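Side-chain contacts in histone acetyltransferase HPA2 and related acetyltransferases (Corynebacterium glutamicum ATCC 13032, PDB 2QEC), which belongs to the GCN5-related N-acetyltransferase (GNAT) family and probably transfers an acyl group, as its relatives do, to a substrate not identified here: residues P4-A9 and G143-N148; E23-A26 and T30-R33; D64-R67 and I73-V76; P124-Y129 and I151-D156. The protein carries 1 engineered substitution. One frame throughout, in Å; residues are numbered along the deposited sequence. Where two conformers were deposited one is given.

Interaction 1 of 4, residues P4-A9 and G143-N148. With EDO (1,2-ethanediol), chain C.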
loop_
_atom_site.group_PDB
_atom_site.type_symbol
_atom_site.label_atom_id
_atom_site.label_comp_id
_atom_site.label_asym_id
_atom_site.label_seq_id
_atom_site.Cartn_x
_atom_site.Cartn_y
_atom_site.Cartn_z
ATOM N N PRO A 4 27.914 -6.573 -13.225
ATOM C CA PRO A 4 27.303 -6.890 -14.506
ATOM C C PRO A 4 26.505 -5.732 -15.105
ATOM O O PRO A 4 25.972 -4.873 -14.387
ATOM C CB PRO A 4 26.393 -8.060 -14.173
ATOM C CG PRO A 4 26.238 -8.049 -12.711
ATOM C CD PRO A 4 27.484 -7.498 -12.169
ATOM N N THR A 5 26.399 -5.741 -16.422
ATOM C CA THR A 5 25.756 -4.674 -17.125
ATOM C C THR A 5 24.341 -5.128 -17.531
ATOM O O THR A 5 24.142 -6.270 -17.898
ATOM C CB THR A 5 26.702 -4.270 -18.222
ATOM O OG1 THR A 5 27.835 -3.669 -17.577
ATOM C CG2 THR A 5 26.114 -3.303 -19.179
ATOM N N VAL A 6 23.374 -4.230 -17.392
ATOM C CA VAL A 6 21.976 -4.583 -17.561
ATOM C C VAL A 6 21.374 -3.872 -18.758
ATOM O O VAL A 6 21.520 -2.674 -18.908
ATOM C CB VAL A 6 21.178 -4.322 -16.260
ATOM C CG1 VAL A 6 19.692 -4.713 -16.452
ATOM C CG2 VAL A 6 21.759 -5.133 -15.090
ATOM N N LEU A 7 20.701 -4.645 -19.618
ATOM C CA LEU A 7 19.998 -4.170 -20.803
ATOM C C LEU A 7 18.712 -4.974 -21.038
ATOM O O LEU A 7 18.536 -6.094 -20.501
ATOM C CB LEU A 7 20.837 -4.295 -22.060
ATOM C CG LEU A 7 22.160 -3.517 -22.116
ATOM C CD1 LEU A 7 23.015 -4.001 -23.258
ATOM C CD2 LEU A 7 21.920 -2.053 -22.281
ATOM N N PRO A 8 17.811 -4.405 -21.837
ATOM C CA PRO A 8 16.648 -5.199 -22.243
ATOM C C PRO A 8 17.071 -6.429 -23.024
ATOM O O PRO A 8 18.084 -6.409 -23.755
ATOM C CB PRO A 8 15.837 -4.208 -23.112
ATOM C CG PRO A 8 16.287 -2.835 -22.661
ATOM C CD PRO A 8 17.745 -3.028 -22.389
ATOM N N ALA A 9 16.305 -7.512 -22.837
ATOM C CA ALA A 9 16.509 -8.754 -23.565
ATOM C C ALA A 9 16.087 -8.584 -25.004
ATOM O O ALA A 9 15.242 -7.757 -25.320
ATOM C CB ALA A 9 15.697 -9.871 -22.942
ATOM N N GLY A 143 21.992 -9.387 -8.738
ATOM C CA GLY A 143 20.666 -8.939 -8.278
ATOM C C GLY A 143 20.561 -7.445 -8.051
ATOM O O GLY A 143 19.548 -6.807 -8.355
ATOM N N SER A 144 21.631 -6.890 -7.511
ATOM C CA SER A 144 21.707 -5.460 -7.229
ATOM C C SER A 144 21.680 -4.636 -8.549
ATOM O O SER A 144 20.969 -3.652 -8.663
ATOM C CB SER A 144 23.008 -5.216 -6.444
ATOM O OG SER A 144 23.329 -3.847 -6.316
ATOM N N ALA A 145 22.460 -5.065 -9.533
ATOM C CA ALA A 145 22.513 -4.415 -10.859
ATOM C C ALA A 145 21.143 -4.434 -11.517
ATOM O O ALA A 145 20.645 -3.400 -12.010
ATOM C CB ALA A 145 23.581 -5.101 -11.735
ATOM N N LEU A 146 20.456 -5.566 -11.416
ATOM C CA LEU A 146 19.081 -5.665 -11.948
ATOM C C LEU A 146 18.086 -4.735 -11.302
ATOM O O LEU A 146 17.334 -4.042 -11.978
ATOM C CB LEU A 146 18.583 -7.110 -11.892
ATOM C CG LEU A 146 19.299 -8.033 -12.887
ATOM C CD1 LEU A 146 19.113 -9.450 -12.514
ATOM C CD2 LEU A 146 18.812 -7.793 -14.304
ATOM N N LEU A 147 18.069 -4.730 -9.978
ATOM C CA LEU A 147 17.206 -3.822 -9.254
ATOM C C LEU A 147 17.481 -2.350 -9.498
ATOM O O LEU A 147 16.551 -1.588 -9.647
ATOM C CB LEU A 147 17.267 -4.120 -7.763
ATOM C CG LEU A 147 16.231 -5.217 -7.472
ATOM C CD1 LEU A 147 16.825 -6.171 -6.494
ATOM C CD2 LEU A 147 14.942 -4.523 -7.025
ATOM N N ASN A 148 18.748 -1.962 -9.462
ATOM C CA ASN A 148 19.138 -0.599 -9.771
ATOM C C ASN A 148 18.684 -0.145 -11.169
ATOM O O ASN A 148 18.130 0.948 -11.313
ATOM C CB ASN A 148 20.645 -0.412 -9.559
ATOM C CG ASN A 148 21.031 -0.376 -8.059
ATOM O OD1 ASN A 148 20.202 -0.128 -7.195
ATOM N ND2 ASN A 148 22.300 -0.591 -7.772
HETATM C C1 EDO C . 11.833 -8.350 -24.268
HETATM O O1 EDO C . 12.913 -7.413 -24.124
HETATM C C2 EDO C . 10.823 -7.830 -25.295
HETATM O O2 EDO C . 10.921 -8.582 -26.506
#

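Interaction 2 of 4, residues E23-A26 and T30-R33. Engineered in segment 30-33: T30 (natural residue Ala).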
loop_
_atom_site.group_PDB
_atom_site.type_symbol
_atom_site.label_atom_id
_atom_site.label_comp_id
_atom_site.label_asym_id
_atom_site.label_seq_id
_atom_site.Cartn_x
_atom_site.Cartn_y
_atom_site.Cartn_z
ATOM N N GLU A 23 16.883 -22.753 -13.426
ATOM C CA GLU A 23 17.970 -23.085 -12.518
ATOM C C GLU A 23 17.724 -22.383 -11.215
ATOM O O GLU A 23 17.865 -22.978 -10.170
ATOM C CB GLU A 23 19.328 -22.689 -13.098
ATOM C CG GLU A 23 20.503 -23.102 -12.224
ATOM C CD GLU A 23 21.781 -22.393 -12.587
ATOM O OE1 GLU A 23 21.910 -21.214 -12.221
ATOM O OE2 GLU A 23 22.666 -23.013 -13.209
ATOM N N ALA A 24 17.318 -21.122 -11.261
ATOM C CA ALA A 24 17.130 -20.381 -10.041
ATOM C C ALA A 24 15.955 -20.968 -9.229
ATOM O O ALA A 24 16.018 -21.068 -8.017
ATOM C CB ALA A 24 16.902 -18.908 -10.338
ATOM N N PHE A 25 14.883 -21.371 -9.897
ATOM C CA PHE A 25 13.632 -21.628 -9.179
ATOM C C PHE A 25 13.226 -23.104 -9.138
ATOM O O PHE A 25 12.149 -23.413 -8.667
ATOM C CB PHE A 25 12.531 -20.738 -9.746
ATOM C CG PHE A 25 12.785 -19.262 -9.529
ATOM C CD1 PHE A 25 13.025 -18.762 -8.246
ATOM C CD2 PHE A 25 12.814 -18.380 -10.593
ATOM C CE1 PHE A 25 13.295 -17.424 -8.049
ATOM C CE2 PHE A 25 13.086 -17.043 -10.398
ATOM C CZ PHE A 25 13.324 -16.557 -9.139
ATOM N N ALA A 26 14.092 -23.998 -9.611
ATOM C CA ALA A 26 13.774 -25.406 -9.709
ATOM C C ALA A 26 13.342 -25.999 -8.375
ATOM O O ALA A 26 12.551 -26.940 -8.347
ATOM C CB ALA A 26 14.963 -26.187 -10.260
ATOM N N THR A 30 8.040 -21.260 -3.656
ATOM C CA THR A 30 7.228 -20.241 -4.295
ATOM C C THR A 30 6.668 -20.731 -5.642
ATOM O O THR A 30 5.515 -20.454 -5.962
ATOM C CB THR A 30 8.036 -18.939 -4.428
ATOM O OG1 THR A 30 8.143 -18.354 -3.119
ATOM C CG2 THR A 30 7.367 -17.928 -5.376
ATOM N N PHE A 31 7.455 -21.503 -6.390
ATOM C CA PHE A 31 7.002 -22.030 -7.677
ATOM C C PHE A 31 6.483 -23.441 -7.595
ATOM O O PHE A 31 5.464 -23.745 -8.184
ATOM C CB PHE A 31 8.111 -21.888 -8.710
ATOM C CG PHE A 31 8.289 -20.491 -9.162
ATOM C CD1 PHE A 31 7.485 -19.980 -10.162
ATOM C CD2 PHE A 31 9.238 -19.665 -8.559
ATOM C CE1 PHE A 31 7.638 -18.681 -10.568
ATOM C CE2 PHE A 31 9.406 -18.356 -8.969
ATOM C CZ PHE A 31 8.601 -17.855 -9.969
ATOM N N LEU A 32 7.147 -24.285 -6.810
ATOM C CA LEU A 32 6.711 -25.666 -6.590
ATOM C C LEU A 32 5.238 -25.809 -6.164
ATOM O O LEU A 32 4.585 -26.775 -6.549
ATOM C CB LEU A 32 7.613 -26.356 -5.542
ATOM C CG LEU A 32 9.101 -26.590 -5.850
ATOM C CD1 LEU A 32 9.838 -27.231 -4.672
ATOM C CD2 LEU A 32 9.237 -27.452 -7.042
ATOM N N ARG A 33 4.732 -24.863 -5.367
ATOM C CA ARG A 33 3.318 -24.834 -4.942
ATOM C C ARG A 33 2.291 -24.750 -6.070
ATOM O O ARG A 33 1.181 -25.225 -5.896
ATOM C CB ARG A 33 3.054 -23.633 -4.028
ATOM C CG ARG A 33 3.282 -22.252 -4.731
ATOM C CD ARG A 33 2.905 -21.070 -3.835
ATOM N NE ARG A 33 3.358 -19.770 -4.351
ATOM C CZ ARG A 33 3.162 -18.615 -3.707
ATOM N NH1 ARG A 33 2.516 -18.598 -2.537
ATOM N NH2 ARG A 33 3.600 -17.470 -4.235
#

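Interaction 3 of 4, residues D64-R67 and I73-V76. With EDO (1,2-ethanediol), chain H.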
loop_
_atom_site.group_PDB
_atom_site.type_symbol
_atom_site.label_atom_id
_atom_site.label_comp_id
_atom_site.label_asym_id
_atom_site.label_seq_id
_atom_site.Cartn_x
_atom_site.Cartn_y
_atom_site.Cartn_z
ATOM N N ASP A 64 14.760 -7.658 -18.343
ATOM C CA ASP A 64 16.141 -7.170 -18.248
ATOM C C ASP A 64 17.073 -8.360 -18.098
ATOM O O ASP A 64 16.750 -9.336 -17.408
ATOM C CB ASP A 64 16.285 -6.237 -17.054
ATOM C CG ASP A 64 15.511 -4.943 -17.208
ATOM O OD1 ASP A 64 15.189 -4.536 -18.365
ATOM O OD2 ASP A 64 15.299 -4.295 -16.154
ATOM N N VAL A 65 18.238 -8.298 -18.738
ATOM C CA VAL A 65 19.266 -9.272 -18.497
ATOM C C VAL A 65 20.539 -8.590 -18.029
ATOM O O VAL A 65 20.863 -7.496 -18.480
ATOM C CB VAL A 65 19.654 -10.120 -19.761
ATOM C CG1 VAL A 65 18.545 -11.041 -20.121
ATOM C CG2 VAL A 65 20.018 -9.256 -20.959
ATOM N N ALA A 66 21.276 -9.311 -17.186
ATOM C CA ALA A 66 22.614 -8.951 -16.731
ATOM C C ALA A 66 23.593 -9.902 -17.386
ATOM O O ALA A 66 23.348 -11.098 -17.377
ATOM C CB ALA A 66 22.681 -9.129 -15.238
ATOM N N ARG A 67 24.706 -9.386 -17.888
ATOM C CA ARG A 67 25.720 -10.181 -18.500
ATOM C C ARG A 67 27.001 -9.946 -17.750
ATOM O O ARG A 67 27.253 -8.820 -17.274
ATOM C CB ARG A 67 25.888 -9.805 -19.978
ATOM C CG ARG A 67 24.630 -10.099 -20.861
ATOM C CD ARG A 67 24.915 -9.758 -22.316
ATOM N NE ARG A 67 23.842 -10.204 -23.213
ATOM C CZ ARG A 67 22.797 -9.464 -23.574
ATOM N NH1 ARG A 67 22.653 -8.210 -23.149
ATOM N NH2 ARG A 67 21.888 -9.986 -24.382
ATOM N N ILE A 73 24.691 -14.301 -20.115
ATOM C CA ILE A 73 23.587 -13.869 -19.284
ATOM C C ILE A 73 23.688 -14.614 -17.963
ATOM O O ILE A 73 23.803 -15.852 -17.931
ATOM C CB ILE A 73 22.223 -14.114 -19.975
ATOM C CG1 ILE A 73 22.089 -13.187 -21.199
ATOM C CG2 ILE A 73 21.078 -13.943 -18.990
ATOM C CD1 ILE A 73 21.033 -13.628 -22.185
ATOM N N VAL A 74 23.796 -13.839 -16.888
ATOM C CA VAL A 74 23.953 -14.363 -15.528
ATOM C C VAL A 74 22.801 -13.971 -14.591
ATOM O O VAL A 74 22.741 -14.408 -13.444
ATOM C CB VAL A 74 25.312 -13.914 -14.893
ATOM C CG1 VAL A 74 26.447 -14.635 -15.557
ATOM C CG2 VAL A 74 25.508 -12.411 -14.954
ATOM N N GLY A 75 21.878 -13.185 -15.097
ATOM C CA GLY A 75 20.682 -12.839 -14.328
ATOM C C GLY A 75 19.608 -12.284 -15.218
ATOM O O GLY A 75 19.880 -11.820 -16.335
ATOM N N VAL A 76 18.390 -12.365 -14.710
ATOM C CA VAL A 76 17.221 -11.871 -15.404
ATOM C C VAL A 76 16.228 -11.309 -14.386
ATOM O O VAL A 76 16.105 -11.812 -13.255
ATOM C CB VAL A 76 16.586 -12.961 -16.343
ATOM C CG1 VAL A 76 16.034 -14.170 -15.572
ATOM C CG2 VAL A 76 15.519 -12.364 -17.254
HETATM C C1 EDO H . 13.324 -4.704 -20.874
HETATM O O1 EDO H . 13.696 -3.471 -20.338
HETATM C C2 EDO H . 12.349 -4.666 -22.028
HETATM O O2 EDO H . 11.993 -6.009 -22.351
#

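Interaction 4 of 4, residues P124-Y129 and I151-D156. With EDO (1,2-ethanediol), chain F; EDO (1,2-ethanediol), chain J.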
loop_
_atom_site.group_PDB
_atom_site.type_symbol
_atom_site.label_atom_id
_atom_site.label_comp_id
_atom_site.label_asym_id
_atom_site.label_seq_id
_atom_site.Cartn_x
_atom_site.Cartn_y
_atom_site.Cartn_z
ATOM N N PRO A 124 -1.471 2.880 -9.492
ATOM C CA PRO A 124 -0.522 2.465 -10.547
ATOM C C PRO A 124 0.851 2.194 -10.003
ATOM O O PRO A 124 1.342 2.914 -9.115
ATOM C CB PRO A 124 -0.504 3.664 -11.510
ATOM C CG PRO A 124 -1.772 4.439 -11.185
ATOM C CD PRO A 124 -2.035 4.223 -9.734
ATOM N N HIS A 125 1.468 1.115 -10.484
ATOM C CA HIS A 125 2.763 0.756 -10.011
ATOM C C HIS A 125 3.443 -0.170 -10.978
ATOM O O HIS A 125 2.776 -0.912 -11.712
ATOM C CB HIS A 125 2.674 0.035 -8.641
ATOM C CG HIS A 125 1.860 -1.229 -8.659
ATOM N ND1 HIS A 125 0.492 -1.216 -8.483
ATOM C CD2 HIS A 125 2.210 -2.534 -8.809
ATOM C CE1 HIS A 125 0.036 -2.458 -8.549
ATOM N NE2 HIS A 125 1.058 -3.279 -8.733
ATOM N N TRP A 126 4.775 -0.188 -10.916
ATOM C CA TRP A 126 5.563 -1.275 -11.509
ATOM C C TRP A 126 5.514 -2.504 -10.597
ATOM O O TRP A 126 5.370 -2.369 -9.408
ATOM C CB TRP A 126 7.023 -0.873 -11.664
ATOM C CG TRP A 126 7.253 0.207 -12.664
ATOM C CD1 TRP A 126 6.980 1.549 -12.523
ATOM C CD2 TRP A 126 7.729 0.028 -13.972
ATOM N NE1 TRP A 126 7.301 2.216 -13.684
ATOM C CE2 TRP A 126 7.792 1.295 -14.578
ATOM C CE3 TRP A 126 8.195 -1.111 -14.700
ATOM C CZ2 TRP A 126 8.265 1.468 -15.873
ATOM C CZ3 TRP A 126 8.640 -0.926 -15.973
ATOM C CH2 TRP A 126 8.689 0.348 -16.544
ATOM N N TYR A 127 5.618 -3.703 -11.163
ATOM C CA TYR A 127 5.702 -4.926 -10.359
ATOM C C TYR A 127 6.957 -5.649 -10.746
ATOM O O TYR A 127 7.079 -5.979 -11.886
ATOM C CB TYR A 127 4.505 -5.830 -10.656
ATOM C CG TYR A 127 4.474 -7.225 -10.045
ATOM C CD1 TYR A 127 4.929 -7.472 -8.757
ATOM C CD2 TYR A 127 3.968 -8.308 -10.773
ATOM C CE1 TYR A 127 4.893 -8.721 -8.215
ATOM C CE2 TYR A 127 3.920 -9.554 -10.229
ATOM C CZ TYR A 127 4.364 -9.756 -8.948
ATOM O OH TYR A 127 4.337 -11.009 -8.408
ATOM N N LEU A 128 7.824 -5.907 -9.778
ATOM C CA LEU A 128 8.955 -6.800 -9.952
ATOM C C LEU A 128 8.504 -8.197 -9.609
ATOM O O LEU A 128 8.342 -8.517 -8.424
ATOM C CB LEU A 128 10.113 -6.364 -9.064
ATOM C CG LEU A 128 11.312 -7.319 -9.136
ATOM C CD1 LEU A 128 11.769 -7.498 -10.579
ATOM C CD2 LEU A 128 12.401 -6.801 -8.230
ATOM N N TYR A 129 8.299 -9.008 -10.653
ATOM C CA TYR A 129 7.745 -10.361 -10.567
ATOM C C TYR A 129 8.796 -11.312 -10.085
ATOM O O TYR A 129 8.599 -12.066 -9.103
ATOM C CB TYR A 129 7.132 -10.802 -11.903
ATOM C CG TYR A 129 6.887 -12.294 -12.074
ATOM C CD1 TYR A 129 6.149 -13.032 -11.143
ATOM C CD2 TYR A 129 7.393 -12.980 -13.159
ATOM C CE1 TYR A 129 5.943 -14.433 -11.321
ATOM C CE2 TYR A 129 7.181 -14.336 -13.317
ATOM C CZ TYR A 129 6.456 -15.051 -12.381
ATOM O OH TYR A 129 6.255 -16.410 -12.581
ATOM N N ILE A 151 14.827 0.162 -11.003
ATOM C CA ILE A 151 14.468 1.354 -10.188
ATOM C C ILE A 151 14.716 2.634 -10.951
ATOM O O ILE A 151 13.876 3.519 -10.942
ATOM C CB ILE A 151 15.187 1.349 -8.851
ATOM C CG1 ILE A 151 14.626 0.213 -8.004
ATOM C CG2 ILE A 151 14.955 2.719 -8.060
ATOM C CD1 ILE A 151 15.477 -0.210 -6.888
ATOM N N ALA A 152 15.817 2.731 -11.671
ATOM C CA ALA A 152 16.078 3.924 -12.493
ATOM C C ALA A 152 15.032 4.103 -13.582
ATOM O O ALA A 152 14.604 5.194 -13.832
ATOM C CB ALA A 152 17.450 3.869 -13.075
ATOM N N ARG A 153 14.593 3.027 -14.213
ATOM C CA ARG A 153 13.506 3.105 -15.218
ATOM C C ARG A 153 12.170 3.531 -14.629
ATOM O O ARG A 153 11.398 4.283 -15.245
ATOM C CB ARG A 153 13.361 1.763 -15.931
ATOM C CG ARG A 153 12.234 1.723 -16.967
ATOM C CD ARG A 153 12.356 0.464 -17.805
ATOM N NE ARG A 153 12.283 -0.625 -16.844
ATOM C CZ ARG A 153 12.966 -1.751 -16.893
ATOM N NH1 ARG A 153 13.793 -2.031 -17.929
ATOM N NH2 ARG A 153 12.825 -2.608 -15.892
ATOM N N ALA A 154 11.875 3.040 -13.442
ATOM C CA ALA A 154 10.652 3.398 -12.775
ATOM C C ALA A 154 10.604 4.873 -12.355
ATOM O O ALA A 154 9.515 5.471 -12.264
ATOM C CB ALA A 154 10.463 2.495 -11.556
ATOM N N GLY A 155 11.763 5.461 -12.061
ATOM C CA GLY A 155 11.857 6.897 -11.718
ATOM C C GLY A 155 10.946 7.334 -10.610
ATOM O O GLY A 155 11.052 6.838 -9.507
ATOM N N ASP A 156 10.041 8.257 -10.932
ATOM C CA ASP A 156 9.028 8.811 -10.010
ATOM C C ASP A 156 7.865 7.915 -9.682
ATOM O O ASP A 156 7.018 8.299 -8.847
ATOM C CB ASP A 156 8.407 10.089 -10.616
ATOM C CG ASP A 156 9.243 11.278 -10.390
ATOM O OD1 ASP A 156 10.329 11.075 -9.775
ATOM O OD2 ASP A 156 8.829 12.398 -10.816
HETATM C C1 EDO F . 10.636 4.087 -8.445
HETATM O O1 EDO F . 10.540 4.012 -7.027
HETATM C C2 EDO F . 12.061 4.161 -8.990
HETATM O O2 EDO F . 12.927 5.048 -8.292
HETATM C C1 EDO J . 8.670 7.757 -14.550
HETATM O O1 EDO J . 9.428 6.825 -15.325
HETATM C C2 EDO J . 9.318 9.115 -14.502
HETATM O O2 EDO J . 10.194 9.273 -13.371
#

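Interaction 1 of 4, residues P4-A9 and G143-N148
The methyl of A145 is the bump here, and P4 and V6 together make the hollow that takes it. In the GNAT fold the N-terminal strand 5-8 edges the central sheet, and helix 142-154, which follows the fourth strand, lies across it; in this family the start of that helix usually faces the pyrophosphate of coenzyme A. A145 CB points at the strand and sits 3.6 Å from P4 O, with P4 CG, 4.1 Å away, at one side of the hollow and V6 CG2 at the other. V6 in turn fits its two branches against two successive residues of the helix. CG2 lies against the backbone of A145, 3.7 Å from A145 C, while CG1, anti to the backbone N (chi1 -180°), is directed at the end of L146. The two side chains cross at about a right angle, and L146 meets the valine through CD2. Behind them lies strand 61-67, with P4 packing on A66 and V6 against the D64 side chain. All the contacts across the pair are van der Waals, and L146 CD2 rests 3.9 Å from V6 CG1 and 4.0 Å from V6 CG2.

Interaction 2 of 4, residues E23-A26 and T30-R33
Next to F31, whose ring packs on F25, R33 NE donates a hydrogen bond to T30 O at 2.8 Å. The bond is bent, 137° at the hydrogen, and the oxygen is tilted out of the guanidinium plane. T30 itself is an engineered residue, alanine in the natural protein; its hydroxyl makes a weak hydrogen bond to E192, and R33 has a long, weak ion pair with that same glutamate. The contact proper is aromatic. F31 brings its CD2-CE2 side up to F25: CE2 lies over one face of the ring, 3.5 Å from F25 CG, and CD2 is 3.7 Å from F25 CB, near the root of the side chain. On the opposite face of the F25 ring the methyl of A24 sits over the centre, so the ring is held between its own helix and the next one. The planes of the two rings meet at 38°, neither stacked nor edge-to-face, with centroids 4.8 Å apart. This is the corner of the GNAT fold where helix 14-25 turns into the short helix 29-32 after a few residues. The two CB atoms point at each other's segments across the turn. F49 of helix 43-60 meets both phenylalanines, edge-to-face with F31, and strand 126-133 supports them through T130, A132 and Y129. Beside the rings, L32 CD2 comes within 3.6 Å of A26 O.

Interaction 3 of 4, residues D64-R67 and I73-V76
A66 faces two residues of the neighbouring strand, V74 and G75, and this doubling is a classic beta bulge in the antiparallel hairpin of strands 61-67 and 73-80, the second and third strands of the GNAT sheet. The backbone is tightest here. A66 O takes the N-H of V74 at 2.8 Å, nearly straight and only slightly tilted from the carbonyl plane, while G75 N reaches the same oxygen in a weak bond of 3.4 Å. On the same edge of the strand, A66 N donates to G75 O at 3.0 Å along an almost linear N-H, although it stands well above the plane of that carbonyl. V65 pairs with V76 on one flank of the bulge and R67 with I73 on the other, with the register shifted by one between them.

The apolar pairs on the face that carries V65 and I73 are packed less closely, V65 CG1 lying 4.0 Å from I73 CG2. I17 of helix 14-25 packs on V65 and V76 on this face. Further out, the partly exposed R67 runs beside I73, both pointing the same way. Its chain is extended from CG to NE, so NE and CG each lie 4.0 Å from I73 CG1; V65 CG2 lies under one face of the guanidinium, and D13 gives it a salt bridge. D64 turns its carboxylate away from the hairpin: OD1 bridges to R153 and also accepts, at 2.7 Å, a hydrogen bond from O1 of a bound ethanediol.

Interaction 4 of 4, residues P124-Y129 and I151-D156
Strand 126-129 passes beneath the last turn of the helix ending at A154, the W126 and A154 CA atoms 7.0 Å apart. This is the beta-alpha-beta unit of the GNAT fold, in which strand 126-133 leads into helix 142-154 and on to strand 159-163. The W126 indole packs against the helix end. A154 lies over one of its faces, with CB 3.9 Å from the centroid of the five-membered ring and only 18° off the ring normal, a CH-pi contact. A154 CA also lies over that face near the rim, 3.7 Å from W126 NE1, whose N-H is engaged by E157. R153 approaches the far end of the indole: its chain bends at chi3 (59°), bringing NE to 3.7 Å from W126 CH2, with guanidinium and ring planes just 21° apart but the approach oblique. Its charge is paired with D64, and a cation-pi contact with W79 probably also steadies the guanidinium. G155, with positive phi, ends the helix. Just beyond it, D156 N makes an almost straight hydrogen bond of 2.6 Å to O2 of a bound ethanediol.

Overall arrangement
From the N terminus, strand 5-8 opens the long loop that interaction 1 closes on helix 142-154. Interactions 2 and 3 are nested inside it, one after the other: the first ties helix 14-25 to the helix that follows, the second closes the hairpin 61-67/73-80. Interaction 4 crosses interaction 1, since 124-129 falls within that loop and 151-156 beyond it, and both use helix 142-154; L147 CD2 and L128 CD2 meet 3.6 Å apart. Interactions 1 and 3 adjoin through the pairing of strands 5-8 and 61-67. A salt bridge joins interaction 3 to interaction 4, and F31 touches Y129 between interactions 2 and 4, whose centres are about 24 Å apart.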